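Local coordinates for catalase-3 (Neurospora crassa, PDB 4AJ9), which breaks hydrogen peroxide down into water and dioxygen at a buried heme, and so probably protects the cell from the toxic effects of peroxide, at residues C[75-80]-C[89-93]; C[222-226]-C[275-280]; C[296-300]-C[515-519]. All coordinates share one frame; numbering follows the deposited sequence.

Interaction 1 of 3, residues C[75-80]-C[89-93]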
# COMPACT_ATOMS: atom_id res chain seq x y z
N PHE C 75 29.69 19.45 -1.29
CA PHE C 75 29.73 20.75 -0.63
C PHE C 75 31.05 20.86 0.13
O PHE C 75 31.47 19.92 0.79
CB PHE C 75 28.55 20.95 0.33
CG PHE C 75 28.72 22.12 1.26
CD1 PHE C 75 28.41 23.40 0.85
CD2 PHE C 75 29.23 21.93 2.55
CE1 PHE C 75 28.59 24.48 1.70
CE2 PHE C 75 29.40 23.01 3.41
CZ PHE C 75 29.08 24.29 2.98
N THR C 76 31.68 22.02 0.03
CA THR C 76 32.93 22.27 0.74
C THR C 76 32.78 23.49 1.62
O THR C 76 32.38 24.57 1.15
CB THR C 76 34.08 22.52 -0.24
OG1 THR C 76 34.19 21.42 -1.15
CG2 THR C 76 35.41 22.67 0.54
N SER C 77 33.07 23.34 2.90
CA SER C 77 33.01 24.47 3.80
C SER C 77 34.21 25.37 3.58
O SER C 77 35.33 24.89 3.37
CB SER C 77 32.93 24.00 5.26
OG SER C 77 32.87 25.11 6.13
N TYR C 78 33.98 26.68 3.59
CA TYR C 78 35.07 27.65 3.48
C TYR C 78 35.78 27.88 4.81
O TYR C 78 36.79 28.58 4.87
CB TYR C 78 34.57 28.98 2.92
CG TYR C 78 34.32 28.95 1.43
CD1 TYR C 78 34.69 27.84 0.66
CD2 TYR C 78 33.74 30.02 0.78
CE1 TYR C 78 34.48 27.81 -0.70
CE2 TYR C 78 33.52 30.00 -0.58
CZ TYR C 78 33.89 28.90 -1.32
OH TYR C 78 33.67 28.90 -2.67
N GLY C 79 35.27 27.31 5.89
CA GLY C 79 35.92 27.50 7.17
C GLY C 79 35.34 26.70 8.31
O GLY C 79 34.46 25.87 8.13
N ASP C 80 35.89 26.96 9.49
CA ASP C 80 35.42 26.35 10.72
C ASP C 80 34.40 27.31 11.30
O ASP C 80 34.78 28.36 11.81
CB ASP C 80 36.60 26.20 11.67
CG ASP C 80 36.20 25.73 13.05
OD1 ASP C 80 35.01 25.81 13.40
OD2 ASP C 80 37.09 25.26 13.78
N PHE C 89 29.05 19.50 9.43
CA PHE C 89 29.44 19.73 8.05
C PHE C 89 30.00 21.14 7.83
O PHE C 89 30.59 21.42 6.79
CB PHE C 89 28.29 19.41 7.08
CG PHE C 89 27.23 20.48 6.99
CD1 PHE C 89 26.29 20.63 8.00
CD2 PHE C 89 27.16 21.32 5.89
CE1 PHE C 89 25.32 21.61 7.92
CE2 PHE C 89 26.18 22.29 5.79
CZ PHE C 89 25.27 22.44 6.81
N LEU C 90 29.82 22.01 8.82
CA LEU C 90 30.38 23.36 8.74
C LEU C 90 31.54 23.56 9.71
O LEU C 90 31.96 24.69 9.97
CB LEU C 90 29.28 24.39 8.99
CG LEU C 90 28.19 24.41 7.91
CD1 LEU C 90 26.98 25.22 8.37
CD2 LEU C 90 28.74 24.96 6.60
N GLY C 91 32.07 22.46 10.23
CA GLY C 91 33.00 22.52 11.35
C GLY C 91 34.49 22.65 11.05
O GLY C 91 35.29 22.77 11.97
N ALA C 92 34.87 22.62 9.78
CA ALA C 92 36.28 22.80 9.43
C ALA C 92 36.46 23.33 8.02
O ALA C 92 35.69 23.00 7.11
CB ALA C 92 37.05 21.50 9.60
N LYS C 93 37.50 24.15 7.84
CA LYS C 93 37.83 24.66 6.51
C LYS C 93 38.16 23.49 5.59
O LYS C 93 38.88 22.58 5.98
CB LYS C 93 39.01 25.64 6.58
CG LYS C 93 39.46 26.18 5.23
CD LYS C 93 40.44 27.34 5.41
CE LYS C 93 40.97 27.86 4.08
NZ LYS C 93 41.85 26.86 3.39
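The rings of Phe75 and Phe89 meet in an offset edge-to-face pair, the edge of Phe89 turned toward the face of Phe75, with centroids 5.7 Å apart and planes inclined at 61°. The closest approach brings CD2 of Phe89 to within 3.7 Å of CE2 of Phe75, and the two side chains run nearly at right angles. Leu90 adds a methyl to the same ring: its CD2 lies 3.7 Å from CZ of Phe75. The two rings reach each other from different first torsions: CG of Phe75 stands anti to the backbone N (chi1 166°), whereas CG of Phe89 is tucked between its own N and carbonyl carbon (chi1 78°).

Further along, backbone takes over from side chains. Gly79 and Lys93 pass with their CA atoms only 3.5 Å apart, and CB of Ser77 rests 3.5 Å from Ala92 O. The two segments exchange no hydrogen bond; the turn after the strand is instead braced from within, where the hydroxyl OG of Ser77 donates to Gly79 O at 2.7 Å, in the carbonyl plane and on a lone pair. At the exposed end, CG of Lys93 lies alongside the Tyr78 carbonyl, 3.6 Å from its O, and Asp80 turns its carboxylate to the N-H of Ser82.

The contact thus closes the base of the connection between antiparallel strands 68-77 and 96-104 of the catalase β-barrel. Phe126 meets both phenyl rings and Phe133 joins Phe89, while Val99 of strand 96-104, Met310 and Leu307 of strand 305-314 and Leu273 of strand 270-278 add to the apolar surroundings.

Interaction 2 of 3, residues C[222-226]-C[275-280]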
# COMPACT_ATOMS: atom_id res chain seq x y z
N LYS C 222 24.25 28.76 22.61
CA LYS C 222 23.96 30.09 22.07
C LYS C 222 23.42 30.00 20.64
O LYS C 222 23.91 29.22 19.83
CB LYS C 222 25.21 30.98 22.08
CG LYS C 222 25.83 31.16 23.47
CD LYS C 222 24.75 31.41 24.52
CE LYS C 222 25.02 30.61 25.80
NZ LYS C 222 23.86 30.66 26.75
N SER C 223 22.40 30.80 20.34
CA SER C 223 21.78 30.74 19.03
C SER C 223 21.78 32.07 18.30
O SER C 223 21.86 33.13 18.90
CB SER C 223 20.34 30.23 19.15
OG SER C 223 19.54 31.12 19.90
N LYS C 224 21.71 31.99 16.98
CA LYS C 224 21.45 33.14 16.14
C LYS C 224 20.35 32.72 15.19
O LYS C 224 20.25 31.54 14.85
CB LYS C 224 22.69 33.52 15.35
CG LYS C 224 23.86 33.96 16.23
CD LYS C 224 25.02 34.43 15.39
CE LYS C 224 26.15 34.95 16.28
NZ LYS C 224 25.64 35.91 17.29
N LEU C 225 19.54 33.68 14.75
CA LEU C 225 18.53 33.43 13.73
C LEU C 225 19.24 33.47 12.38
O LEU C 225 20.18 34.24 12.20
CB LEU C 225 17.45 34.49 13.80
CG LEU C 225 16.68 34.60 15.12
CD1 LEU C 225 15.78 35.85 15.11
CD2 LEU C 225 15.89 33.33 15.39
N VAL C 226 18.82 32.62 11.45
CA VAL C 226 19.52 32.51 10.17
C VAL C 226 18.58 32.38 8.97
O VAL C 226 17.54 31.73 9.05
CB VAL C 226 20.53 31.32 10.18
CG1 VAL C 226 19.81 29.98 10.28
CG2 VAL C 226 21.40 31.35 8.95
N VAL C 275 24.64 32.94 4.42
CA VAL C 275 23.63 33.12 5.46
C VAL C 275 23.47 34.59 5.83
O VAL C 275 24.42 35.38 5.76
CB VAL C 275 23.98 32.37 6.76
CG1 VAL C 275 23.86 30.84 6.56
CG2 VAL C 275 25.38 32.75 7.23
N GLN C 276 22.27 34.95 6.24
CA GLN C 276 22.09 36.19 6.98
C GLN C 276 21.97 35.75 8.43
O GLN C 276 21.32 34.76 8.72
CB GLN C 276 20.82 36.90 6.52
CG GLN C 276 20.93 37.45 5.10
CD GLN C 276 19.64 38.08 4.62
OE1 GLN C 276 18.67 37.38 4.30
NE2 GLN C 276 19.61 39.41 4.56
N LEU C 277 22.63 36.47 9.33
CA LEU C 277 22.60 36.11 10.74
C LEU C 277 21.97 37.24 11.56
O LEU C 277 22.37 38.40 11.44
CB LEU C 277 24.02 35.80 11.23
CG LEU C 277 24.65 34.58 10.53
CD1 LEU C 277 26.14 34.40 10.83
CD2 LEU C 277 23.86 33.33 10.92
N ILE C 278 20.96 36.91 12.37
CA ILE C 278 20.27 37.94 13.15
C ILE C 278 20.26 37.59 14.64
O ILE C 278 20.01 36.45 15.02
CB ILE C 278 18.82 38.17 12.64
CG1 ILE C 278 18.79 38.37 11.12
CG2 ILE C 278 18.20 39.40 13.33
CD1 ILE C 278 18.72 37.08 10.31
N ASP C 279 20.54 38.58 15.49
CA ASP C 279 20.42 38.41 16.94
C ASP C 279 19.00 37.97 17.32
O ASP C 279 18.03 38.46 16.76
CB ASP C 279 20.71 39.73 17.66
CG ASP C 279 22.16 40.17 17.52
OD1 ASP C 279 23.04 39.31 17.28
OD2 ASP C 279 22.41 41.39 17.66
N GLU C 280 18.88 37.08 18.29
CA GLU C 280 17.56 36.65 18.71
C GLU C 280 16.70 37.85 19.11
O GLU C 280 15.52 37.88 18.79
CB GLU C 280 17.64 35.66 19.88
CG GLU C 280 18.14 34.27 19.49
CD GLU C 280 17.04 33.33 18.99
OE1 GLU C 280 15.85 33.73 18.91
OE2 GLU C 280 17.38 32.18 18.67
O HOH W 1 21.36 35.72 19.23
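Leu225 directs its CG away from the carbonyl carbon (chi1 -60°), which lays CD2 against the carboxylate of Glu280, 3.5 Å from OE1. Glu280 reaches back through a sharp bend at chi2 (-86°), bringing OE2 to Ser223. There the Ser223 hydroxyl OG donates to OE2 at 2.7 Å, on the anti side and somewhat out of the carboxylate plane. Arg215 forms a salt bridge with the same oxygen, so hydroxyl and guanidinium together restrain the acid. A water adds a second link, donating to Ser223 O and accepting from Glu280 N.

Beyond this polar end lies regular sheet. Leu225 and Ile278 form an antiparallel hydrogen-bonded pair, with both N-to-O distances, Leu225 N to Ile278 O and Ile278 N to Leu225 O, at 2.8 Å. Val226 and Leu277 follow as a non-hydrogen-bonded pair. On their face, CG2 of Val226 touches both CD2 of Leu277 and CG1 of Val275, the latter at a tight 3.5 Å.

The local strand axes, at 131°, depart markedly from antiparallel. Such strongly twisted pairing, here between strands 223-232 and 270-278, is characteristic of the curled antiparallel β-barrel of heme catalases.

Interaction 3 of 3, residues C[296-300]-C[515-519]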
# COMPACT_ATOMS: atom_id res chain seq x y z
N PHE C 296 11.09 38.70 3.27
CA PHE C 296 12.53 38.49 3.25
C PHE C 296 13.27 39.62 3.96
O PHE C 296 12.70 40.69 4.18
CB PHE C 296 13.09 38.25 1.83
CG PHE C 296 13.01 39.45 0.92
CD1 PHE C 296 14.01 40.41 0.92
CD2 PHE C 296 11.94 39.60 0.04
CE1 PHE C 296 13.93 41.51 0.08
CE2 PHE C 296 11.85 40.69 -0.80
CZ PHE C 296 12.85 41.65 -0.78
N LEU C 297 14.52 39.39 4.34
CA LEU C 297 15.32 40.40 5.03
C LEU C 297 16.20 41.14 4.04
O LEU C 297 17.13 40.56 3.49
CB LEU C 297 16.18 39.74 6.11
CG LEU C 297 17.04 40.65 6.99
CD1 LEU C 297 16.17 41.61 7.77
CD2 LEU C 297 17.89 39.82 7.93
N PRO C 298 15.91 42.43 3.80
CA PRO C 298 16.74 43.21 2.87
C PRO C 298 18.22 43.06 3.20
O PRO C 298 18.60 43.10 4.37
CB PRO C 298 16.27 44.64 3.11
CG PRO C 298 14.82 44.47 3.45
CD PRO C 298 14.74 43.20 4.27
N GLU C 299 19.05 42.87 2.18
CA GLU C 299 20.48 42.66 2.40
C GLU C 299 21.17 43.90 2.95
O GLU C 299 22.28 43.81 3.47
CB GLU C 299 21.15 42.20 1.10
CG GLU C 299 20.84 40.74 0.78
CD GLU C 299 21.41 40.29 -0.52
OE1 GLU C 299 22.57 40.66 -0.82
OE2 GLU C 299 20.70 39.57 -1.25
N GLU C 300 20.51 45.04 2.83
CA GLU C 300 21.05 46.28 3.38
C GLU C 300 21.11 46.20 4.90
O GLU C 300 21.95 46.84 5.52
CB GLU C 300 20.19 47.49 2.96
CG GLU C 300 20.33 47.89 1.50
CD GLU C 300 19.49 47.04 0.56
OE1 GLU C 300 18.54 46.39 1.02
OE2 GLU C 300 19.80 47.02 -0.65
N VAL C 515 13.86 50.62 -2.20
CA VAL C 515 14.42 49.62 -3.11
C VAL C 515 15.42 48.78 -2.33
O VAL C 515 15.95 49.22 -1.32
CB VAL C 515 15.15 50.29 -4.27
CG1 VAL C 515 14.19 51.12 -5.11
CG2 VAL C 515 16.29 51.14 -3.75
N THR C 516 15.66 47.56 -2.81
CA THR C 516 16.65 46.70 -2.17
C THR C 516 17.43 45.94 -3.25
O THR C 516 16.92 45.70 -4.33
CB THR C 516 16.01 45.71 -1.19
OG1 THR C 516 17.03 44.97 -0.51
CG2 THR C 516 15.07 44.73 -1.91
N ARG C 517 18.67 45.58 -2.94
CA ARG C 517 19.53 44.92 -3.91
C ARG C 517 19.30 43.42 -3.92
O ARG C 517 18.73 42.85 -2.99
CB ARG C 517 21.00 45.17 -3.59
CG ARG C 517 21.50 44.50 -2.30
CD ARG C 517 23.01 44.69 -2.15
NE ARG C 517 23.57 44.02 -0.97
CZ ARG C 517 24.01 44.65 0.11
NH1 ARG C 517 23.95 45.98 0.18
NH2 ARG C 517 24.51 43.96 1.13
N GLY C 518 19.78 42.77 -4.97
CA GLY C 518 19.84 41.32 -4.98
C GLY C 518 18.57 40.60 -5.41
O GLY C 518 18.51 39.38 -5.30
N VAL C 519 17.57 41.33 -5.90
CA VAL C 519 16.34 40.65 -6.31
C VAL C 519 16.10 40.71 -7.82
O VAL C 519 15.25 39.98 -8.36
CB VAL C 519 15.10 41.17 -5.52
CG1 VAL C 519 15.29 40.94 -4.02
CG2 VAL C 519 14.86 42.62 -5.80
O HOH W 2 24.72 41.10 0.93
O HOH W 3 17.94 42.62 -0.39
O HOH W 4 19.82 37.90 -3.24
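Pro298 and Thr516 mark the nearest backbone approach of two irregular segments, their CA atoms 6.1 Å apart, a spacing too wide for the two backbones to bond directly, so that side chains and waters bridge it. Gly518 adopts positive phi at the turn in 515-519; a β-carbon there would collide with the Glu299 carboxylate.

Glu300 grips the opposite segment with both carboxylate oxygens. Its OE1 accepts from Thr516 OG1 at 2.6 Å, and its OE2 from the backbone N of Arg517 at 2.9 Å, each through the syn lone pair. The bend of Glu300 at chi2 (81°) turns the carboxylate to this side-by-side pair of donors. Thr516 OG1 stands anti to its own N (chi1 -175°), which sends CG2 the other way, to the edge of the Phe296 ring, 4.0 Å from CE1. Val519 CG1 also packs near that ring, while Leu447 of helix 443-450 touches both Phe296 and Thr516.

Arg517 lies across Glu299, whose CB sits over one face of the guanidinium. The salt bridge is long, 3.5 Å from Glu299 OE1 to Arg517 NE, with carboxylate and guanidinium planes 84° apart; a water at the guanidinium edge completes it by linking NH2 to OE1. A second water accepts from Glu299 N and donates to Thr516 OG1 and Arg517 O.

A valine in place of Thr516 would probably deprive Glu300 OE1 of its hydroxyl donor and the bridging water of an acceptor, leaving the carboxylate held to this segment by the Arg517 N-H alone among the bonds described.

The chemistry is that of a solvated seam: two acids meet a hydroxyl, a backbone N-H and one arginine, so loop 296-300 is joined to the loop between helix 489-499 and strand 533-537 largely through directional polar bonds, and the nearby arginine charge probably favours ionised carboxylates.

How the interactions relate
Interactions 1 and 2 belong to the same antiparallel barrel sheet but do not touch: their centres lie about 18 Å apart and their nearest atoms about 7 Å. Interaction 3 lies outside that sheet, yet joins it through interaction 2, where Gln276 NE2 probably donates to Leu297 O at 2.9 Å and Ile278 CG1 packs on Leu297 CD2. The barrel strand 270-278 is thereby tied to the loop that meets residues 515-519. None of the three forms the active site. Heme lies about 13 Å from the side chain of Val226 and about 11 Å from that of Phe296, which is about 12 Å from the side chain of Asn138, a predicted active-site residue.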